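Local coordinates for protein iota-carrageenase (Alteromonas sp., PDB 1H80) that hydrolyses the beta-1,4 linkages of iota-carrageenan, a sulfated galactan of red algal cell walls, with inversion of anomeric configuration, at residues A187-G192 and Q395-I400; F360-D365 and C381-L386; V426-I429 and N434-K437. One frame throughout, in Å; residues are numbered along the deposited sequence.

Overall arrangement
Interactions 2 and 3 lie towards the C-terminal end of a parallel beta-helix, and interaction 1 reaches back to the 187-192 loop. Interactions 1 and 2 have centres about 13 Å apart and share the small antiparallel pair of strands 364-366 and 399-401; interaction 2 is nested in the chain between the two segments of interaction 1. The centres of interactions 2 and 3 are about 16 Å apart, and they meet through a probable hydrogen bond from Phe360 N to Ile429 O, 2.8 Å. Interactions 1 and 3, about 23 Å apart between centres, do not touch. Interaction 1 ties the excursion between strands 351-359 and 421-429 to the earlier loop, interaction 2 is internal to that excursion, and interaction 3, last in sequence, joins strand 421-429 to the loop leading into strand 438-439.

Interaction 1 (A187-G192 and Q395-I400)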
ATOM      1  N   ALA A 187      -0.832  -4.395  10.455  1.00 15.27           N
ATOM      2  CA  ALA A 187       0.129  -3.594   9.704  1.00 15.51           C
ATOM      3  C   ALA A 187       0.530  -2.363  10.517  1.00 15.94           C
ATOM      4  O   ALA A 187      -0.238  -1.885  11.358  1.00 16.34           O
ATOM      5  CB  ALA A 187      -0.481  -3.153   8.380  1.00 15.36           C
ATOM      6  N   LEU A 188       1.734  -1.862  10.268  1.00 15.94           N
ATOM      7  CA  LEU A 188       2.223  -0.666  10.945  1.00 15.83           C
ATOM      8  C   LEU A 188       1.521   0.524  10.294  1.00 15.99           C
ATOM      9  O   LEU A 188       1.312   0.538   9.080  1.00 15.31           O
ATOM     10  CB  LEU A 188       3.738  -0.551  10.774  1.00 16.79           C
ATOM     11  CG  LEU A 188       4.454   0.632  11.425  1.00 17.98           C
ATOM     12  CD1 LEU A 188       4.195   0.656  12.926  1.00 18.24           C
ATOM     13  CD2 LEU A 188       5.942   0.512  11.137  1.00 17.64           C
ATOM     14  N   PHE A 189       1.170   1.528  11.091  1.00 15.07           N
ATOM     15  CA  PHE A 189       0.448   2.688  10.578  1.00 15.07           C
ATOM     16  C   PHE A 189       1.041   3.371   9.351  1.00 14.76           C
ATOM     17  O   PHE A 189       0.302   3.844   8.491  1.00 15.53           O
ATOM     18  CB  PHE A 189       0.268   3.741  11.682  1.00 15.31           C
ATOM     19  CG  PHE A 189       1.550   4.388  12.123  1.00 15.69           C
ATOM     20  CD1 PHE A 189       2.367   3.778  13.072  1.00 16.15           C
ATOM     21  CD2 PHE A 189       1.946   5.609  11.584  1.00 15.98           C
ATOM     22  CE1 PHE A 189       3.558   4.376  13.477  1.00 16.63           C
ATOM     23  CE2 PHE A 189       3.139   6.217  11.984  1.00 17.09           C
ATOM     24  CZ  PHE A 189       3.946   5.596  12.933  1.00 16.48           C
ATOM     25  N   GLY A 190       2.365   3.426   9.273  1.00 15.15           N
ATOM     26  CA  GLY A 190       3.008   4.094   8.155  1.00 14.48           C
ATOM     27  C   GLY A 190       3.046   3.290   6.875  1.00 14.06           C
ATOM     28  O   GLY A 190       3.537   3.769   5.851  1.00 14.12           O
ATOM     29  N   TYR A 191       2.516   2.078   6.918  1.00 13.52           N
ATOM     30  CA  TYR A 191       2.543   1.241   5.738  1.00 13.98           C
ATOM     31  C   TYR A 191       1.206   0.604   5.422  1.00 14.19           C
ATOM     32  O   TYR A 191       0.197   1.295   5.365  1.00 13.65           O
ATOM     33  CB  TYR A 191       3.659   0.211   5.893  1.00 14.21           C
ATOM     34  CG  TYR A 191       4.988   0.902   6.102  1.00 15.36           C
ATOM     35  CD1 TYR A 191       5.692   1.426   5.021  1.00 16.40           C
ATOM     36  CD2 TYR A 191       5.490   1.122   7.384  1.00 16.18           C
ATOM     37  CE1 TYR A 191       6.861   2.159   5.207  1.00 17.81           C
ATOM     38  CE2 TYR A 191       6.664   1.854   7.583  1.00 16.82           C
ATOM     39  CZ  TYR A 191       7.340   2.369   6.487  1.00 17.61           C
ATOM     40  OH  TYR A 191       8.492   3.103   6.659  1.00 19.40           O
ATOM     41  N   GLY A 192       1.191  -0.703   5.205  1.00 12.99           N
ATOM     42  CA  GLY A 192      -0.057  -1.351   4.871  1.00 13.26           C
ATOM     43  C   GLY A 192       0.129  -2.383   3.782  1.00 12.68           C
ATOM     44  O   GLY A 192       1.217  -2.918   3.590  1.00 13.52           O
ATOM     45  N   GLN A 395       7.099   9.109  19.738  1.00 26.83           N
ATOM     46  CA  GLN A 395       5.787   9.521  20.220  1.00 26.08           C
ATOM     47  C   GLN A 395       5.287  10.756  19.494  1.00 25.22           C
ATOM     48  O   GLN A 395       6.009  11.742  19.350  1.00 25.66           O
ATOM     49  CB  GLN A 395       5.821   9.802  21.721  1.00 26.69           C
ATOM     50  CG  GLN A 395       6.014   8.572  22.581  1.00 27.73           C
ATOM     51  CD  GLN A 395       5.604   8.815  24.017  1.00 28.37           C
ATOM     52  OE1 GLN A 395       6.104   9.733  24.669  1.00 29.17           O
ATOM     53  NE2 GLN A 395       4.688   7.995  24.519  1.00 28.09           N
ATOM     54  N   GLY A 396       4.036  10.695  19.046  1.00 23.71           N
ATOM     55  CA  GLY A 396       3.445  11.809  18.331  1.00 21.91           C
ATOM     56  C   GLY A 396       3.196  11.474  16.875  1.00 21.38           C
ATOM     57  O   GLY A 396       2.434  12.163  16.196  1.00 20.44           O
ATOM     58  N   GLN A 397       3.841  10.421  16.385  1.00 20.27           N
ATOM     59  CA  GLN A 397       3.661  10.021  14.992  1.00 20.61           C
ATOM     60  C   GLN A 397       2.373   9.232  14.794  1.00 20.06           C
ATOM     61  O   GLN A 397       1.834   9.178  13.690  1.00 19.34           O
ATOM     62  CB  GLN A 397       4.831   9.164  14.513  1.00 21.91           C
ATOM     63  CG  GLN A 397       6.177   9.852  14.523  1.00 24.49           C
ATOM     64  CD  GLN A 397       7.180   9.138  13.640  1.00 25.63           C
ATOM     65  OE1 GLN A 397       7.295   7.913  13.678  1.00 26.60           O
ATOM     66  NE2 GLN A 397       7.917   9.902  12.841  1.00 27.21           N
ATOM     67  N   ILE A 398       1.881   8.622  15.865  1.00 18.87           N
ATOM     68  CA  ILE A 398       0.665   7.827  15.772  1.00 18.70           C
ATOM     69  C   ILE A 398      -0.155   7.842  17.059  1.00 18.50           C
ATOM     70  O   ILE A 398       0.387   7.818  18.163  1.00 18.51           O
ATOM     71  CB  ILE A 398       1.009   6.350  15.410  1.00 18.99           C
ATOM     72  CG1 ILE A 398      -0.264   5.506  15.314  1.00 19.75           C
ATOM     73  CG2 ILE A 398       1.936   5.761  16.463  1.00 19.77           C
ATOM     74  CD1 ILE A 398      -1.173   5.886  14.180  1.00 19.45           C
ATOM     75  N   TYR A 399      -1.470   7.906  16.893  1.00 17.14           N
ATOM     76  CA  TYR A 399      -2.404   7.877  18.009  1.00 16.64           C
ATOM     77  C   TYR A 399      -3.474   6.870  17.644  1.00 16.68           C
ATOM     78  O   TYR A 399      -3.668   6.567  16.465  1.00 16.77           O
ATOM     79  CB  TYR A 399      -3.074   9.238  18.216  1.00 15.77           C
ATOM     80  CG  TYR A 399      -2.140  10.314  18.691  1.00 16.37           C
ATOM     81  CD1 TYR A 399      -1.280  10.960  17.804  1.00 15.76           C
ATOM     82  CD2 TYR A 399      -2.083  10.658  20.040  1.00 16.65           C
ATOM     83  CE1 TYR A 399      -0.385  11.920  18.250  1.00 16.89           C
ATOM     84  CE2 TYR A 399      -1.190  11.616  20.499  1.00 16.82           C
ATOM     85  CZ  TYR A 399      -0.344  12.241  19.600  1.00 16.56           C
ATOM     86  OH  TYR A 399       0.554  13.179  20.044  1.00 17.40           O
ATOM     87  N   ILE A 400      -4.151   6.335  18.650  1.00 16.69           N
ATOM     88  CA  ILE A 400      -5.231   5.395  18.408  1.00 16.56           C
ATOM     89  C   ILE A 400      -6.463   6.026  19.031  1.00 16.56           C
ATOM     90  O   ILE A 400      -6.432   6.467  20.183  1.00 16.69           O
ATOM     91  CB  ILE A 400      -4.978   4.017  19.057  1.00 17.52           C
ATOM     92  CG1 ILE A 400      -3.714   3.386  18.468  1.00 19.10           C
ATOM     93  CG2 ILE A 400      -6.183   3.109  18.828  1.00 17.06           C
ATOM     94  CD1 ILE A 400      -3.403   2.005  19.016  1.00 21.19           C
TER
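Gln397 comes first along 395-400 to meet Phe189, and it does so with its near end: CB stands 4.0 Å from Phe189 CZ, at the far tip of the ring. Its side chain crosses that of Phe189 at about a right angle, with the amide plane turned 77° from the ring. The polar end belongs elsewhere, since OE1 is hydrogen-bonded to NE1 of Trp392. The backbone O of Gln397 approaches Phe189 CE2 obliquely at 3.7 Å and is engaged by Lys367 NZ.

Ile398 follows and makes the heart of the contact. Its CB sits over the middle of the Phe189 ring, 3.6 Å from the centroid and only 7° off the ring normal, a nearly perpendicular CH-pi contact. The two branches spread from there over the same face. CG2 reaches Phe189 CE1 at 3.7 Å, whereas CG1, held anti to the backbone N, carries CD1 back to Phe189 CB at 3.6 Å. The isoleucine thus runs back along the phenylalanine, from ring to CB.

Phe189 is the second residue of a type I turn from Leu188 to Tyr191, closed by Tyr191 N to Leu188 O at 2.9 Å. With CG lodged between the backbone N and carbonyl carbon (chi1 68°), its ring projects from the turn to Ile398. Trp392 adds a T-shaped ring contact, and Trp462 of helix 459-463 packs on Ile398. Beyond Ile398 the chain enters strand 399-401, where Tyr399 pairs with Leu366 of the neighbouring strand.

In the parallel beta-helix of this pectate lyase-like family, strands stack in successive coils; this turn, between strands 177-185 and 194-196, is one of the loops joining them, and here it meets the chain that leads into strand 399-401.

Interaction 2 (F360-D365 and C381-L386); sequences FGYNAD and CKRVCL
Tyr362 and Arg383 bring the two backbones within 6.8 Å, CA to CA, where the loop leading into strand 364-366 passes a type II turn running from Cys381 to Val384. Arg383 occupies the third position of that turn with a positive phi (70°), and from there its side chain is directed at Tyr362.

The guanidinium lies flat on the phenol ring, the planes 19° apart. Arg383 CZ is 3.9 Å from the ring centroid, and NH1 stands above the middle of the ring, 3.4 Å from its plane. NH2 lies nearer the root of the tyrosine, 3.6 Å from both CB and CG of Tyr362. The aliphatic part contributes too: Arg383 CG rests 3.8 Å from Tyr362 CD1. Bends at chi2 (-62°) and chi3 curl the arginine back on itself, which brings the guanidinium over the ring while CG stays beside its CD1 rim. On the opposite face of that ring Phe360 approaches edge-on, its CE2 lying 3.5 Å above the tyrosine plane, so that the phenol is sandwiched between an aromatic edge and a cation.

The backbones beneath are joined through one residue, for Arg461 NH2 is hydrogen-bonded to the carbonyl oxygens of both Tyr362 and Arg383. Disulfides from Cys381 to Cys449 and from Cys385 to Cys457 anchor the turn on its two flanks.

Chemically, this surface contact is a cation-pi stack. It joins the electrostatic pull of the ring's pi cloud to broad dispersion, and it does not depend on one precise donor direction. Because the N-H bonds of a planar guanidinium lie in its own plane, they run roughly along the ring, not into it, and the stacking in itself neither neutralises the arginine's charge nor uses up its donors.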
ATOM      1  N   PHE A 360     -18.002   3.746  11.964  1.00 14.28           N
ATOM      2  CA  PHE A 360     -17.329   4.304  13.129  1.00 15.71           C
ATOM      3  C   PHE A 360     -16.721   3.242  14.040  1.00 15.35           C
ATOM      4  O   PHE A 360     -17.274   2.155  14.203  1.00 16.15           O
ATOM      5  CB  PHE A 360     -18.328   5.139  13.931  1.00 15.86           C
ATOM      6  CG  PHE A 360     -17.732   5.821  15.125  1.00 16.13           C
ATOM      7  CD1 PHE A 360     -16.960   6.967  14.977  1.00 16.92           C
ATOM      8  CD2 PHE A 360     -17.937   5.311  16.401  1.00 17.17           C
ATOM      9  CE1 PHE A 360     -16.398   7.600  16.088  1.00 17.17           C
ATOM     10  CE2 PHE A 360     -17.380   5.934  17.515  1.00 17.31           C
ATOM     11  CZ  PHE A 360     -16.609   7.080  17.357  1.00 16.74           C
ATOM     12  N   GLY A 361     -15.582   3.579  14.633  1.00 15.35           N
ATOM     13  CA  GLY A 361     -14.904   2.683  15.549  1.00 15.41           C
ATOM     14  C   GLY A 361     -14.039   3.500  16.494  1.00 15.26           C
ATOM     15  O   GLY A 361     -13.811   4.684  16.254  1.00 15.18           O
ATOM     16  N   TYR A 362     -13.545   2.874  17.557  1.00 15.77           N
ATOM     17  CA  TYR A 362     -12.711   3.564  18.538  1.00 16.18           C
ATOM     18  C   TYR A 362     -11.230   3.226  18.430  1.00 16.29           C
ATOM     19  O   TYR A 362     -10.422   3.708  19.223  1.00 16.62           O
ATOM     20  CB  TYR A 362     -13.188   3.218  19.954  1.00 16.91           C
ATOM     21  CG  TYR A 362     -14.552   3.766  20.288  1.00 18.47           C
ATOM     22  CD1 TYR A 362     -14.718   5.110  20.615  1.00 19.62           C
ATOM     23  CD2 TYR A 362     -15.682   2.950  20.250  1.00 19.70           C
ATOM     24  CE1 TYR A 362     -15.977   5.634  20.893  1.00 20.32           C
ATOM     25  CE2 TYR A 362     -16.949   3.465  20.524  1.00 20.77           C
ATOM     26  CZ  TYR A 362     -17.086   4.807  20.845  1.00 21.20           C
ATOM     27  OH  TYR A 362     -18.335   5.325  21.102  1.00 22.51           O
ATOM     28  N   ASN A 363     -10.865   2.407  17.448  1.00 16.46           N
ATOM     29  CA  ASN A 363      -9.472   2.003  17.302  1.00 16.94           C
ATOM     30  C   ASN A 363      -8.824   2.347  15.972  1.00 15.78           C
ATOM     31  O   ASN A 363      -8.082   1.543  15.405  1.00 16.48           O
ATOM     32  CB  ASN A 363      -9.354   0.505  17.563  1.00 18.53           C
ATOM     33  CG  ASN A 363      -9.794   0.133  18.960  1.00 20.86           C
ATOM     34  OD1 ASN A 363      -9.213   0.591  19.941  1.00 23.25           O
ATOM     35  ND2 ASN A 363     -10.831  -0.690  19.058  1.00 22.83           N
ATOM     36  N   ALA A 364      -9.095   3.547  15.480  1.00 15.10           N
ATOM     37  CA  ALA A 364      -8.516   3.992  14.223  1.00 14.76           C
ATOM     38  C   ALA A 364      -7.100   4.520  14.433  1.00 15.59           C
ATOM     39  O   ALA A 364      -6.744   4.941  15.534  1.00 15.71           O
ATOM     40  CB  ALA A 364      -9.381   5.085  13.619  1.00 16.20           C
ATOM     41  N   ASP A 365      -6.284   4.465  13.382  1.00 14.51           N
ATOM     42  CA  ASP A 365      -4.930   5.008  13.441  1.00 14.89           C
ATOM     43  C   ASP A 365      -5.147   6.485  13.144  1.00 15.10           C
ATOM     44  O   ASP A 365      -5.819   6.833  12.172  1.00 14.97           O
ATOM     45  CB  ASP A 365      -4.017   4.413  12.357  1.00 15.48           C
ATOM     46  CG  ASP A 365      -3.507   3.025  12.699  0.40 15.52           C
ATOM     47  OD1 ASP A 365      -3.354   2.713  13.899  0.40 16.38           O
ATOM     48  OD2 ASP A 365      -3.230   2.247  11.758  0.40 15.73           O
ATOM     49  N   CYS A 381     -11.649  14.784  24.044  1.00 23.34           N
ATOM     50  CA  CYS A 381     -10.705  13.838  23.462  1.00 22.46           C
ATOM     51  C   CYS A 381     -10.763  12.468  24.133  1.00 22.30           C
ATOM     52  O   CYS A 381      -9.730  11.865  24.427  1.00 22.25           O
ATOM     53  CB  CYS A 381      -9.279  14.391  23.556  1.00 22.37           C
ATOM     54  SG  CYS A 381      -8.117  13.541  22.439  0.50 20.49           S
ATOM     55  N   LYS A 382     -11.974  11.975  24.368  1.00 21.70           N
ATOM     56  CA  LYS A 382     -12.155  10.678  25.005  1.00 21.28           C
ATOM     57  C   LYS A 382     -11.811   9.519  24.075  1.00 21.04           C
ATOM     58  O   LYS A 382     -12.007   9.605  22.863  1.00 19.63           O
ATOM     59  CB  LYS A 382     -13.599  10.519  25.481  1.00 21.96           C
ATOM     60  CG  LYS A 382     -14.040  11.553  26.499  1.00 23.02           C
ATOM     61  CD  LYS A 382     -15.496  11.344  26.884  1.00 25.28           C
ATOM     62  CE  LYS A 382     -15.945  12.366  27.914  1.00 26.53           C
ATOM     63  NZ  LYS A 382     -17.379  12.195  28.286  1.00 27.81           N
ATOM     64  N   ARG A 383     -11.295   8.445  24.660  1.00 21.15           N
ATOM     65  CA  ARG A 383     -10.941   7.237  23.918  1.00 21.37           C
ATOM     66  C   ARG A 383      -9.724   7.363  22.996  1.00 20.70           C
ATOM     67  O   ARG A 383      -9.443   6.452  22.221  1.00 21.05           O
ATOM     68  CB  ARG A 383     -12.152   6.744  23.115  1.00 22.83           C
ATOM     69  CG  ARG A 383     -13.412   6.489  23.950  1.00 26.74           C
ATOM     70  CD  ARG A 383     -13.199   5.397  24.989  1.00 28.75           C
ATOM     71  NE  ARG A 383     -13.047   4.070  24.392  1.00 30.94           N
ATOM     72  CZ  ARG A 383     -14.045   3.342  23.900  1.00 31.38           C
ATOM     73  NH1 ARG A 383     -15.287   3.803  23.926  1.00 32.85           N
ATOM     74  NH2 ARG A 383     -13.801   2.144  23.382  1.00 32.17           N
ATOM     75  N   VAL A 384      -9.008   8.483  23.065  1.00 19.21           N
ATOM     76  CA  VAL A 384      -7.805   8.661  22.251  1.00 18.92           C
ATOM     77  C   VAL A 384      -6.604   8.310  23.159  1.00 19.83           C
ATOM     78  O   VAL A 384      -6.489   8.882  24.256  1.00 19.56           O
ATOM     79  CB  VAL A 384      -7.705  10.118  21.713  1.00 18.39           C
ATOM     80  CG1 VAL A 384      -6.452  10.276  20.865  1.00 18.85           C
ATOM     81  CG2 VAL A 384      -8.943  10.457  20.877  1.00 18.75           C
ATOM     82  N   CYS A 385      -5.757   7.355  22.720  1.00 20.08           N
ATOM     83  CA  CYS A 385      -4.564   6.878  23.468  1.00 20.87           C
ATOM     84  C   CYS A 385      -3.259   7.249  22.700  1.00 19.93           C
ATOM     85  O   CYS A 385      -3.277   7.447  21.474  1.00 18.95           O
ATOM     86  CB  CYS A 385      -4.654   5.334  23.699  1.00 24.46           C
ATOM     87  SG  CYS A 385      -4.271   4.344  22.204  1.00 29.92           S
ATOM     88  N   LEU A 386      -2.162   7.458  23.433  1.00 18.75           N
ATOM     89  CA  LEU A 386      -0.857   7.767  22.833  1.00 18.87           C
ATOM     90  C   LEU A 386      -0.003   6.529  23.109  1.00 19.28           C
ATOM     91  O   LEU A 386       0.232   6.172  24.266  1.00 20.00           O
ATOM     92  CB  LEU A 386      -0.184   8.989  23.488  1.00 19.08           C
ATOM     93  CG  LEU A 386       1.289   9.216  23.104  1.00 19.87           C
ATOM     94  CD1 LEU A 386       1.425   9.423  21.601  1.00 20.24           C
ATOM     95  CD2 LEU A 386       1.830  10.425  23.853  1.00 19.82           C
TER

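Interaction 3 (V426-I429 and N434-K437)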
ATOM      1  N   VAL A 426     -21.278   8.563  -0.672  1.00 18.14           N
ATOM      2  CA  VAL A 426     -20.510   8.407   0.558  1.00 18.15           C
ATOM      3  C   VAL A 426     -21.479   8.232   1.721  1.00 18.34           C
ATOM      4  O   VAL A 426     -22.427   9.004   1.869  1.00 18.57           O
ATOM      5  CB  VAL A 426     -19.636   9.646   0.825  1.00 17.57           C
ATOM      6  CG1 VAL A 426     -18.893   9.488   2.141  1.00 19.09           C
ATOM      7  CG2 VAL A 426     -18.654   9.841  -0.320  1.00 18.58           C
ATOM      8  N   LYS A 427     -21.234   7.221   2.548  1.00 18.53           N
ATOM      9  CA  LYS A 427     -22.100   6.945   3.685  1.00 19.82           C
ATOM     10  C   LYS A 427     -21.311   6.661   4.953  1.00 18.85           C
ATOM     11  O   LYS A 427     -20.204   6.126   4.906  1.00 18.70           O
ATOM     12  CB  LYS A 427     -22.998   5.744   3.380  1.00 22.24           C
ATOM     13  CG  LYS A 427     -23.957   5.950   2.219  1.00 26.02           C
ATOM     14  CD  LYS A 427     -24.692   4.662   1.884  1.00 29.54           C
ATOM     15  CE  LYS A 427     -25.688   4.861   0.750  1.00 31.38           C
ATOM     16  NZ  LYS A 427     -26.784   5.797   1.125  1.00 33.68           N
ATOM     17  N   ARG A 428     -21.892   7.032   6.088  1.00 18.71           N
ATOM     18  CA  ARG A 428     -21.276   6.799   7.382  1.00 18.25           C
ATOM     19  C   ARG A 428     -22.216   5.951   8.215  1.00 18.39           C
ATOM     20  O   ARG A 428     -23.438   6.046   8.081  1.00 18.74           O
ATOM     21  CB  ARG A 428     -21.016   8.115   8.115  1.00 18.75           C
ATOM     22  CG  ARG A 428     -19.936   8.982   7.509  1.00 20.23           C
ATOM     23  CD  ARG A 428     -19.706  10.182   8.400  1.00 21.66           C
ATOM     24  NE  ARG A 428     -20.937  10.946   8.565  1.00 23.03           N
ATOM     25  CZ  ARG A 428     -21.161  11.796   9.561  1.00 24.09           C
ATOM     26  NH1 ARG A 428     -20.232  11.994  10.488  1.00 24.50           N
ATOM     27  NH2 ARG A 428     -22.315  12.442   9.631  1.00 25.54           N
ATOM     28  N   ILE A 429     -21.640   5.120   9.072  1.00 17.93           N
ATOM     29  CA  ILE A 429     -22.421   4.253   9.938  1.00 17.84           C
ATOM     30  C   ILE A 429     -21.952   4.373  11.384  1.00 17.84           C
ATOM     31  O   ILE A 429     -20.763   4.263  11.673  1.00 16.81           O
ATOM     32  CB  ILE A 429     -22.292   2.777   9.511  1.00 18.41           C
ATOM     33  CG1 ILE A 429     -22.809   2.594   8.084  1.00 19.13           C
ATOM     34  CG2 ILE A 429     -23.069   1.891  10.483  1.00 18.42           C
ATOM     35  CD1 ILE A 429     -22.663   1.177   7.566  1.00 21.73           C
ATOM     36  N   ASN A 434     -22.604  15.278  15.590  1.00 16.56           N
ATOM     37  CA  ASN A 434     -21.636  16.333  15.360  1.00 15.91           C
ATOM     38  C   ASN A 434     -20.244  15.884  14.950  1.00 16.30           C
ATOM     39  O   ASN A 434     -19.254  16.567  15.217  1.00 17.71           O
ATOM     40  CB  ASN A 434     -21.574  17.256  16.574  1.00 16.52           C
ATOM     41  CG  ASN A 434     -22.756  18.188  16.623  1.00 16.42           C
ATOM     42  OD1 ASN A 434     -23.100  18.795  15.612  1.00 15.33           O
ATOM     43  ND2 ASN A 434     -23.389  18.309  17.788  1.00 17.04           N
ATOM     44  N   SER A 435     -20.172  14.732  14.298  1.00 15.62           N
ATOM     45  CA  SER A 435     -18.903  14.236  13.795  1.00 15.86           C
ATOM     46  C   SER A 435     -18.822  14.745  12.353  1.00 15.74           C
ATOM     47  O   SER A 435     -19.807  15.260  11.817  1.00 15.59           O
ATOM     48  CB  SER A 435     -18.870  12.704  13.841  1.00 16.44           C
ATOM     49  OG  SER A 435     -19.993  12.158  13.184  1.00 19.57           O
ATOM     50  N   HIS A 436     -17.655  14.612  11.734  1.00 14.80           N
ATOM     51  CA  HIS A 436     -17.456  15.073  10.362  1.00 15.50           C
ATOM     52  C   HIS A 436     -17.775  13.998   9.338  1.00 15.75           C
ATOM     53  O   HIS A 436     -17.583  12.812   9.592  1.00 16.30           O
ATOM     54  CB  HIS A 436     -15.999  15.482  10.148  1.00 14.94           C
ATOM     55  CG  HIS A 436     -15.519  16.540  11.089  1.00 15.45           C
ATOM     56  ND1 HIS A 436     -15.929  17.853  11.002  1.00 16.03           N
ATOM     57  CD2 HIS A 436     -14.659  16.480  12.132  1.00 15.39           C
ATOM     58  CE1 HIS A 436     -15.338  18.557  11.952  1.00 16.18           C
ATOM     59  NE2 HIS A 436     -14.564  17.749  12.650  1.00 15.62           N
ATOM     60  N   LYS A 437     -18.260  14.418   8.175  1.00 16.26           N
ATOM     61  CA  LYS A 437     -18.521  13.473   7.101  1.00 17.03           C
ATOM     62  C   LYS A 437     -17.298  13.614   6.200  1.00 17.33           C
ATOM     63  O   LYS A 437     -16.591  12.643   5.925  1.00 17.12           O
ATOM     64  CB  LYS A 437     -19.788  13.835   6.330  1.00 19.01           C
ATOM     65  CG  LYS A 437     -20.050  12.886   5.166  1.00 22.07           C
ATOM     66  CD  LYS A 437     -21.308  13.248   4.397  1.00 24.56           C
ATOM     67  CE  LYS A 437     -21.507  12.307   3.216  1.00 26.51           C
ATOM     68  NZ  LYS A 437     -22.719  12.646   2.416  1.00 28.64           N
TER
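Strand segment 426-429 runs beside the irregular segment 434-437, nearest at Arg428 and Lys437, whose CA atoms are 7.2 Å apart. In the parallel beta-helix, strand 421-429 pairs with 351-359, while the chain after Lys437 enters strand 438-439 at the border of another parallel sheet; the contact therefore spans a corner between two faces of the helix.

Arg428 reaches across with its guanidinium bent aside at chi3 (-58°). NH1 gives a weak hydrogen bond to Ser435 OG, 2.7 Å long but with an N-H...O angle of only 122°. The serine oxygen lies at the guanidinium edge, near its plane, and is itself hydrogen-bonded to the carbonyl oxygen of Pro432 within the connecting loop. One guanidinium face is covered off-centre by Lys437 CA, 3.6 Å above the plane, and Lys437 CB comes 3.8 Å from Arg428 NE. Exchange of Arg428 for an alanine would probably leave Ser435 OG without its donor from the strand and open a gap beneath the lysine backbone.

Lys437 then runs obliquely over the strand, its chain fully extended from CG anti to the backbone N (chi1 178°). This keeps its ammonium NZ 6.6 Å from Arg428 NE, which should limit repulsion between the like charges. At Val426 the lysine CE rests 4.0 Å from CG1 and 3.7 Å from the carbonyl O.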